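Long-range contacts in Myo-inositol 2-dehydrogenase (Thermotoga maritima, PDB 3EZY), which catalyses the NAD(+)-dependent oxidation of myo-inositol to 2-keto-myo-inositol (scyllo-inosose), probably as a step in myo-inositol degradation: residues I117-F122 / L286-T291; K131-A136 / I250-V255; Y237-E242 / E279-S284. All blocks are in the same frame, centred on the assembly; numbering follows the deposited sequence.

Overall arrangement
Along the chain, segments come in the order 117-122, 131-136, 237-242, 250-255, 279-284 and 286-291, so the loop closed by contact 1 encloses contacts 2 and 3, whose own segments alternate. Contact 1 lies at edge strand 118-121 of the parallel Rossmann sheet; this strand leads into helix 128-138 of contact 2, and the two centres are about 20 Å apart. Contacts 2 and 3 use neighbouring strands, 248-252 and 238-245, of the C-terminal domain's mixed sheet; their centres are about 11 Å apart, with Asn254 OD1 2.8 Å from Gln239 N. Helix 277-298 serves contacts 1 and 3 (centres about 17 Å apart), tying the nucleotide-binding domain to the C-terminal domain.

Contact 1: residues I117-F122 / L286-T291; sequences ILFTGF and LEELKT
Phe119 points at the helix and the Gly121 backbone lies next to Glu288 where strand 118-121 runs antiparallel to the short helical segment 286-291, the axes 10.4 Å apart at closest approach and the directions 176° apart. The backbones come nearer toward Gly121, whose CA is 7.7 Å from the CA of Glu288. Phe119 reaches the helix with CG anti to its backbone N (chi1 -170°). Its CE2 lies 3.9 Å from Glu288 CG, and this methylene meets the ring obliquely, while the methyl CG2 of Thr291 stands near the ring plane at the edge, 4.4 Å from Phe119 CE1. Strand 118-121 is the outermost within this chain of the parallel sheet in the NAD-binding Rossmann fold; beyond the contact, the ring of Phe119 also meets Phe92 on the neighbouring strand. Glu288 extends beyond CG and brings its carboxylate to the backbone at Gly121 and Phe122, with OE2 3.2 Å from Gly121 C. The same oxygen is 3.3 Å from Phe122 N, but at a poor angle; that N-H instead bonds to Thr120 O at 2.9 Å, closing an inverse gamma turn centred on Gly121. On the helix, Thr291 OG1 turns back to Glu287 O at 2.8 Å, and Thr291 N reaches that oxygen from the opposite face of the carbonyl plane.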
# COMPACT_ATOMS: atom_id res chain seq x y z
N ILE A 117 -43.20 -4.63 -9.65
CA ILE A 117 -41.74 -4.64 -9.77
C ILE A 117 -41.19 -6.05 -9.89
O ILE A 117 -41.61 -6.95 -9.17
CB ILE A 117 -41.13 -3.98 -8.49
CG1 ILE A 117 -41.47 -2.51 -8.45
CG2 ILE A 117 -39.65 -4.14 -8.40
CD1 ILE A 117 -41.11 -1.89 -7.10
N LEU A 118 -40.24 -6.21 -10.80
CA LEU A 118 -39.37 -7.37 -10.87
C LEU A 118 -37.92 -6.88 -10.67
O LEU A 118 -37.38 -6.18 -11.51
CB LEU A 118 -39.49 -8.12 -12.20
CG LEU A 118 -38.50 -9.30 -12.39
CD1 LEU A 118 -38.53 -10.25 -11.18
CD2 LEU A 118 -38.79 -10.07 -13.70
N PHE A 119 -37.33 -7.21 -9.53
CA PHE A 119 -35.98 -6.75 -9.15
C PHE A 119 -35.06 -7.98 -9.19
O PHE A 119 -35.36 -8.98 -8.56
CB PHE A 119 -36.04 -6.20 -7.72
CG PHE A 119 -34.78 -5.46 -7.25
CD1 PHE A 119 -34.85 -4.11 -6.94
CD2 PHE A 119 -33.58 -6.13 -7.10
CE1 PHE A 119 -33.74 -3.41 -6.48
CE2 PHE A 119 -32.43 -5.43 -6.65
CZ PHE A 119 -32.54 -4.06 -6.35
N THR A 120 -33.96 -7.90 -9.93
CA THR A 120 -33.05 -9.01 -10.08
C THR A 120 -31.96 -8.86 -9.05
O THR A 120 -31.39 -7.78 -8.89
CB THR A 120 -32.39 -9.01 -11.47
OG1 THR A 120 -33.39 -9.24 -12.46
CG2 THR A 120 -31.34 -10.15 -11.58
N GLY A 121 -31.64 -9.95 -8.35
CA GLY A 121 -30.73 -9.90 -7.22
C GLY A 121 -29.25 -9.89 -7.60
O GLY A 121 -28.52 -10.82 -7.21
N PHE A 122 -28.80 -8.88 -8.35
CA PHE A 122 -27.34 -8.70 -8.57
C PHE A 122 -26.75 -7.88 -7.41
O PHE A 122 -26.64 -6.66 -7.49
CB PHE A 122 -27.06 -8.08 -9.93
CG PHE A 122 -27.27 -9.05 -11.06
CD1 PHE A 122 -26.73 -10.34 -10.99
CD2 PHE A 122 -27.96 -8.68 -12.19
CE1 PHE A 122 -26.90 -11.23 -12.03
CE2 PHE A 122 -28.10 -9.54 -13.27
CZ PHE A 122 -27.61 -10.84 -13.18
N LEU A 286 -27.55 -6.39 2.48
CA LEU A 286 -28.35 -5.49 3.27
C LEU A 286 -28.72 -4.28 2.41
O LEU A 286 -29.88 -3.84 2.38
CB LEU A 286 -27.55 -4.99 4.47
CG LEU A 286 -28.28 -3.89 5.24
CD1 LEU A 286 -29.56 -4.45 5.93
CD2 LEU A 286 -27.34 -3.23 6.27
N GLU A 287 -27.73 -3.72 1.72
CA GLU A 287 -27.96 -2.50 0.93
C GLU A 287 -28.86 -2.73 -0.30
O GLU A 287 -29.66 -1.85 -0.70
CB GLU A 287 -26.63 -1.94 0.47
CG GLU A 287 -26.75 -0.64 -0.31
CD GLU A 287 -26.98 0.59 0.61
OE1 GLU A 287 -27.07 0.44 1.87
OE2 GLU A 287 -27.08 1.70 0.03
N GLU A 288 -28.68 -3.90 -0.91
CA GLU A 288 -29.55 -4.32 -2.03
C GLU A 288 -31.02 -4.39 -1.60
O GLU A 288 -31.93 -3.92 -2.30
CB GLU A 288 -29.10 -5.69 -2.52
CG GLU A 288 -29.97 -6.19 -3.66
CD GLU A 288 -29.59 -7.55 -4.10
OE1 GLU A 288 -29.40 -8.43 -3.23
OE2 GLU A 288 -29.45 -7.73 -5.31
N LEU A 289 -31.27 -4.97 -0.44
CA LEU A 289 -32.64 -5.16 0.07
C LEU A 289 -33.29 -3.84 0.49
O LEU A 289 -34.49 -3.59 0.20
CB LEU A 289 -32.65 -6.16 1.22
CG LEU A 289 -34.01 -6.41 1.92
CD1 LEU A 289 -35.03 -6.67 0.87
CD2 LEU A 289 -33.97 -7.61 2.86
N LYS A 290 -32.54 -2.97 1.17
CA LYS A 290 -33.07 -1.63 1.47
C LYS A 290 -33.50 -0.92 0.18
O LYS A 290 -34.46 -0.14 0.19
CB LYS A 290 -32.02 -0.77 2.21
CG LYS A 290 -31.59 -1.32 3.54
CD LYS A 290 -30.70 -0.26 4.24
CE LYS A 290 -30.18 -0.76 5.61
NZ LYS A 290 -28.86 -0.05 5.97
N THR A 291 -32.77 -1.16 -0.91
CA THR A 291 -33.05 -0.47 -2.17
C THR A 291 -34.35 -1.00 -2.78
O THR A 291 -35.18 -0.21 -3.25
CB THR A 291 -31.89 -0.60 -3.21
OG1 THR A 291 -30.67 -0.12 -2.62
CG2 THR A 291 -32.18 0.21 -4.49

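Contact 2: residues K131-A136 / I250-V255; sequences KKLKEA and IFADNV
Leu133 and Ile250 lie side by side, pointing opposite ways, the leucine coming from helix 128-138 and the isoleucine from strand 248-252. With CG anti to the backbone N (chi1 -176°), Leu133 brings that branch carbon to 3.9 Å from Ile250 CG2. Its CD1 goes further, over the strand backbone: it lies 3.6 Å from Ala252 N and touches the carbonyl carbon of Phe251 as well, with Ala252 CB alongside at 4.0 Å. The leucine therefore packs against the isoleucine at its branch point and against the peptide between Phe251 and Ala252 at its tip. Ile250 also has CG1 anti to the backbone N (chi1 -168°), while CD1, at the end of that branch, comes to 3.5 Å from Ala136 CB, one helical turn after Leu133. Between them these groups join a helix to the edge strand of the C-terminal domain's mixed sheet, the short segments running nearly antiparallel at 166° with axes 8.6 Å apart. That edge is not the end of the sheet in the assembly, because Ile250, Phe251 and Ala252 pair in an antiparallel ladder with a strand of the second subunit, whose Val260 packs on Ile250 and Ala252. Lys131 NZ and Glu135 OE2 pair in a salt bridge at 2.7 Å and touch nothing of segment 250-255. Across the contact the side chains meet through aliphatic groups, so cohesion here probably rests mainly on van der Waals contact and burial of apolar surface, part of it against the peptide.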
# COMPACT_ATOMS: atom_id res chain seq x y z
N LYS A 131 -19.65 0.14 -6.16
CA LYS A 131 -20.55 1.30 -6.32
C LYS A 131 -19.82 2.65 -6.41
O LYS A 131 -20.12 3.48 -7.24
CB LYS A 131 -21.55 1.34 -5.16
CG LYS A 131 -22.59 2.47 -5.23
CD LYS A 131 -23.79 2.04 -4.35
CE LYS A 131 -24.54 3.24 -3.75
NZ LYS A 131 -24.78 4.30 -4.73
N LYS A 132 -18.87 2.86 -5.50
CA LYS A 132 -18.11 4.08 -5.53
C LYS A 132 -17.32 4.19 -6.84
O LYS A 132 -17.21 5.27 -7.43
CB LYS A 132 -17.19 4.14 -4.29
CG LYS A 132 -16.19 5.27 -4.37
CD LYS A 132 -16.53 6.53 -3.53
CE LYS A 132 -17.99 6.78 -3.32
NZ LYS A 132 -18.17 8.13 -2.68
N LEU A 133 -16.79 3.06 -7.31
CA LEU A 133 -16.05 3.07 -8.57
C LEU A 133 -17.00 3.37 -9.75
O LEU A 133 -16.68 4.18 -10.62
CB LEU A 133 -15.36 1.71 -8.80
CG LEU A 133 -14.47 1.63 -10.05
CD1 LEU A 133 -13.25 0.71 -9.85
CD2 LEU A 133 -15.28 1.18 -11.27
N LYS A 134 -18.16 2.73 -9.77
CA LYS A 134 -19.16 3.02 -10.81
C LYS A 134 -19.52 4.52 -10.86
O LYS A 134 -19.59 5.10 -11.95
CB LYS A 134 -20.43 2.16 -10.61
CG LYS A 134 -21.52 2.31 -11.71
CD LYS A 134 -22.50 3.39 -11.27
CE LYS A 134 -23.68 3.56 -12.25
NZ LYS A 134 -23.25 3.49 -13.69
N GLU A 135 -19.75 5.13 -9.70
CA GLU A 135 -20.05 6.57 -9.62
C GLU A 135 -18.91 7.43 -10.12
O GLU A 135 -19.11 8.34 -10.94
CB GLU A 135 -20.41 6.95 -8.18
CG GLU A 135 -21.81 6.44 -7.84
CD GLU A 135 -22.14 6.43 -6.37
OE1 GLU A 135 -21.24 6.63 -5.53
OE2 GLU A 135 -23.32 6.21 -6.05
N ALA A 136 -17.69 7.13 -9.67
CA ALA A 136 -16.56 7.85 -10.23
C ALA A 136 -16.47 7.74 -11.76
O ALA A 136 -16.23 8.73 -12.42
CB ALA A 136 -15.24 7.49 -9.58
N ILE A 250 -8.83 3.71 -12.62
CA ILE A 250 -9.50 3.58 -11.33
C ILE A 250 -9.59 2.10 -10.95
O ILE A 250 -9.82 1.27 -11.79
CB ILE A 250 -10.87 4.28 -11.28
CG1 ILE A 250 -11.36 4.36 -9.81
CG2 ILE A 250 -11.88 3.60 -12.21
CD1 ILE A 250 -12.41 5.41 -9.56
N PHE A 251 -9.47 1.79 -9.66
CA PHE A 251 -9.34 0.38 -9.28
C PHE A 251 -10.07 0.20 -7.95
O PHE A 251 -10.04 1.11 -7.12
CB PHE A 251 -7.83 0.12 -9.17
CG PHE A 251 -7.43 -1.00 -8.29
CD1 PHE A 251 -7.57 -2.32 -8.74
CD2 PHE A 251 -6.86 -0.76 -7.06
CE1 PHE A 251 -7.16 -3.39 -7.96
CE2 PHE A 251 -6.45 -1.83 -6.26
CZ PHE A 251 -6.59 -3.16 -6.73
N ALA A 252 -10.75 -0.93 -7.76
CA ALA A 252 -11.32 -1.25 -6.43
C ALA A 252 -10.64 -2.57 -5.99
O ALA A 252 -10.68 -3.55 -6.72
CB ALA A 252 -12.85 -1.42 -6.53
N ASP A 253 -9.99 -2.56 -4.82
CA ASP A 253 -9.28 -3.73 -4.31
C ASP A 253 -10.18 -4.60 -3.39
O ASP A 253 -11.31 -4.23 -3.01
CB ASP A 253 -7.99 -3.27 -3.59
CG ASP A 253 -6.93 -4.39 -3.44
OD1 ASP A 253 -7.06 -5.49 -4.03
OD2 ASP A 253 -5.92 -4.16 -2.73
N ASN A 254 -9.70 -5.80 -3.08
CA ASN A 254 -10.25 -6.59 -2.02
C ASN A 254 -10.18 -5.93 -0.64
O ASN A 254 -9.37 -5.05 -0.40
CB ASN A 254 -9.56 -7.97 -1.98
CG ASN A 254 -9.78 -8.72 -3.26
OD1 ASN A 254 -10.91 -9.01 -3.60
ND2 ASN A 254 -8.72 -8.89 -4.06
N VAL A 255 -11.05 -6.40 0.25
CA VAL A 255 -11.07 -5.98 1.64
C VAL A 255 -10.24 -7.00 2.46
O VAL A 255 -10.29 -8.21 2.20
CB VAL A 255 -12.54 -5.90 2.10
CG1 VAL A 255 -12.65 -5.72 3.59
CG2 VAL A 255 -13.31 -4.79 1.30

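Contact 3: residues Y237-E242 / E279-S284; sequences YDQRIE and ERYRDS
Tyr237 and Gln239 both carry CG anti to the carbonyl carbon, whereas Arg280 has CG anti to its backbone N (chi1 171°). That torsion puts Arg280 CG over the face of the Tyr237 ring, 4.0 Å from its centroid in a CH-pi contact, and the arginine chain then bends at chi2. The same CG also lies over the centre of the Tyr281 ring, 3.7 Å above its plane. The two tyrosine rings meet obliquely, Tyr237 CE1 lying 3.8 Å from Tyr281 CE1. Gln239, extended beyond CG, uses both ends of its amide. NE2 donates to Tyr281 OH at 2.9 Å and 161°, the hydroxyl lying close to the amide plane, and OE1 takes a weak bond from Arg280 NH2 at 2.6 Å. The straight bond from NE2, with positively charged Arg280 beside OE1, is consistent with the modelled amide orientation. Arg280 has its salt-bridge partner outside the contact, NH1 pairing with Asp127. The result fastens the start of strand 238-245, in the C-terminal domain sheet, to the first turns of helix 277-298, while Phe130 of helix 128-138 packs on both Gln239 and Arg280.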
# COMPACT_ATOMS: atom_id res chain seq x y z
N TYR A 237 -11.66 -14.74 -1.29
CA TYR A 237 -12.24 -14.03 -2.43
C TYR A 237 -11.22 -13.11 -3.08
O TYR A 237 -10.43 -12.46 -2.39
CB TYR A 237 -13.42 -13.21 -2.00
CG TYR A 237 -14.59 -14.06 -1.60
CD1 TYR A 237 -15.48 -14.55 -2.56
CD2 TYR A 237 -14.80 -14.40 -0.28
CE1 TYR A 237 -16.58 -15.38 -2.18
CE2 TYR A 237 -15.93 -15.19 0.11
CZ TYR A 237 -16.78 -15.69 -0.86
OH TYR A 237 -17.87 -16.48 -0.51
N ASP A 238 -11.25 -13.05 -4.40
CA ASP A 238 -10.50 -12.06 -5.14
C ASP A 238 -11.45 -11.50 -6.15
O ASP A 238 -11.69 -12.13 -7.19
CB ASP A 238 -9.32 -12.70 -5.88
CG ASP A 238 -8.32 -11.67 -6.37
OD1 ASP A 238 -8.68 -10.48 -6.51
OD2 ASP A 238 -7.16 -12.05 -6.63
N GLN A 239 -11.96 -10.30 -5.88
CA GLN A 239 -12.87 -9.67 -6.77
C GLN A 239 -12.43 -8.22 -6.99
O GLN A 239 -12.68 -7.35 -6.15
CB GLN A 239 -14.27 -9.72 -6.17
CG GLN A 239 -14.77 -11.15 -6.07
CD GLN A 239 -16.07 -11.28 -5.32
OE1 GLN A 239 -16.47 -10.38 -4.61
NE2 GLN A 239 -16.75 -12.37 -5.52
N ARG A 240 -11.69 -7.98 -8.07
CA ARG A 240 -11.18 -6.66 -8.33
C ARG A 240 -11.81 -6.10 -9.56
O ARG A 240 -12.15 -6.83 -10.46
CB ARG A 240 -9.66 -6.67 -8.49
CG ARG A 240 -8.91 -6.84 -7.15
CD ARG A 240 -7.45 -7.06 -7.40
NE ARG A 240 -7.21 -8.46 -7.75
CZ ARG A 240 -6.35 -8.89 -8.67
NH1 ARG A 240 -5.69 -8.03 -9.40
NH2 ARG A 240 -6.18 -10.20 -8.89
N ILE A 241 -11.92 -4.77 -9.62
CA ILE A 241 -12.38 -4.14 -10.86
C ILE A 241 -11.43 -2.99 -11.19
O ILE A 241 -11.05 -2.22 -10.30
CB ILE A 241 -13.81 -3.54 -10.71
CG1 ILE A 241 -14.81 -4.67 -10.42
CG2 ILE A 241 -14.15 -2.73 -11.99
CD1 ILE A 241 -16.29 -4.21 -10.00
N GLU A 242 -11.01 -2.90 -12.45
CA GLU A 242 -10.28 -1.73 -12.88
C GLU A 242 -10.90 -1.18 -14.17
O GLU A 242 -11.32 -1.93 -15.07
CB GLU A 242 -8.79 -2.09 -13.09
CG GLU A 242 -8.02 -1.02 -13.77
CD GLU A 242 -6.69 -1.52 -14.29
OE1 GLU A 242 -6.17 -2.51 -13.71
OE2 GLU A 242 -6.20 -0.92 -15.26
N GLU A 279 -19.06 -12.71 5.84
CA GLU A 279 -18.24 -11.53 6.09
C GLU A 279 -18.01 -10.79 4.78
O GLU A 279 -17.94 -9.58 4.75
CB GLU A 279 -16.90 -11.89 6.74
CG GLU A 279 -15.97 -12.66 5.82
CD GLU A 279 -14.61 -13.01 6.48
OE1 GLU A 279 -14.33 -12.51 7.58
OE2 GLU A 279 -13.84 -13.81 5.93
N ARG A 280 -17.91 -11.53 3.69
CA ARG A 280 -17.74 -10.90 2.36
C ARG A 280 -18.99 -10.13 1.88
O ARG A 280 -18.89 -8.99 1.38
CB ARG A 280 -17.32 -11.94 1.29
CG ARG A 280 -17.34 -11.40 -0.16
CD ARG A 280 -16.22 -10.36 -0.34
NE ARG A 280 -16.19 -9.72 -1.65
CZ ARG A 280 -17.01 -8.73 -2.04
NH1 ARG A 280 -17.99 -8.30 -1.24
NH2 ARG A 280 -16.89 -8.21 -3.27
N TYR A 281 -20.16 -10.76 2.00
CA TYR A 281 -21.32 -10.31 1.23
C TYR A 281 -22.44 -9.64 2.00
O TYR A 281 -23.38 -9.08 1.41
CB TYR A 281 -21.92 -11.49 0.45
CG TYR A 281 -21.13 -11.96 -0.78
CD1 TYR A 281 -20.72 -13.27 -0.88
CD2 TYR A 281 -20.83 -11.08 -1.83
CE1 TYR A 281 -20.05 -13.73 -2.00
CE2 TYR A 281 -20.15 -11.51 -2.95
CZ TYR A 281 -19.77 -12.84 -3.04
OH TYR A 281 -19.09 -13.30 -4.13
N ARG A 282 -22.39 -9.75 3.32
CA ARG A 282 -23.54 -9.34 4.12
C ARG A 282 -23.97 -7.89 3.90
O ARG A 282 -25.18 -7.59 3.80
CB ARG A 282 -23.26 -9.60 5.61
CG ARG A 282 -24.10 -8.77 6.57
CD ARG A 282 -25.44 -9.40 6.86
NE ARG A 282 -25.36 -10.53 7.79
CZ ARG A 282 -26.38 -11.36 8.07
NH1 ARG A 282 -27.57 -11.19 7.49
NH2 ARG A 282 -26.22 -12.36 8.93
N ASP A 283 -23.01 -6.96 3.85
CA ASP A 283 -23.36 -5.56 3.67
C ASP A 283 -23.96 -5.27 2.30
O ASP A 283 -24.86 -4.44 2.19
CB ASP A 283 -22.18 -4.61 3.88
CG ASP A 283 -22.59 -3.15 3.75
OD1 ASP A 283 -23.55 -2.73 4.46
OD2 ASP A 283 -21.97 -2.41 2.92
N SER A 284 -23.47 -5.95 1.25
CA SER A 284 -24.05 -5.75 -0.10
C SER A 284 -25.48 -6.28 -0.16
O SER A 284 -26.35 -5.69 -0.76
CB SER A 284 -23.19 -6.42 -1.19
OG SER A 284 -23.27 -7.83 -1.15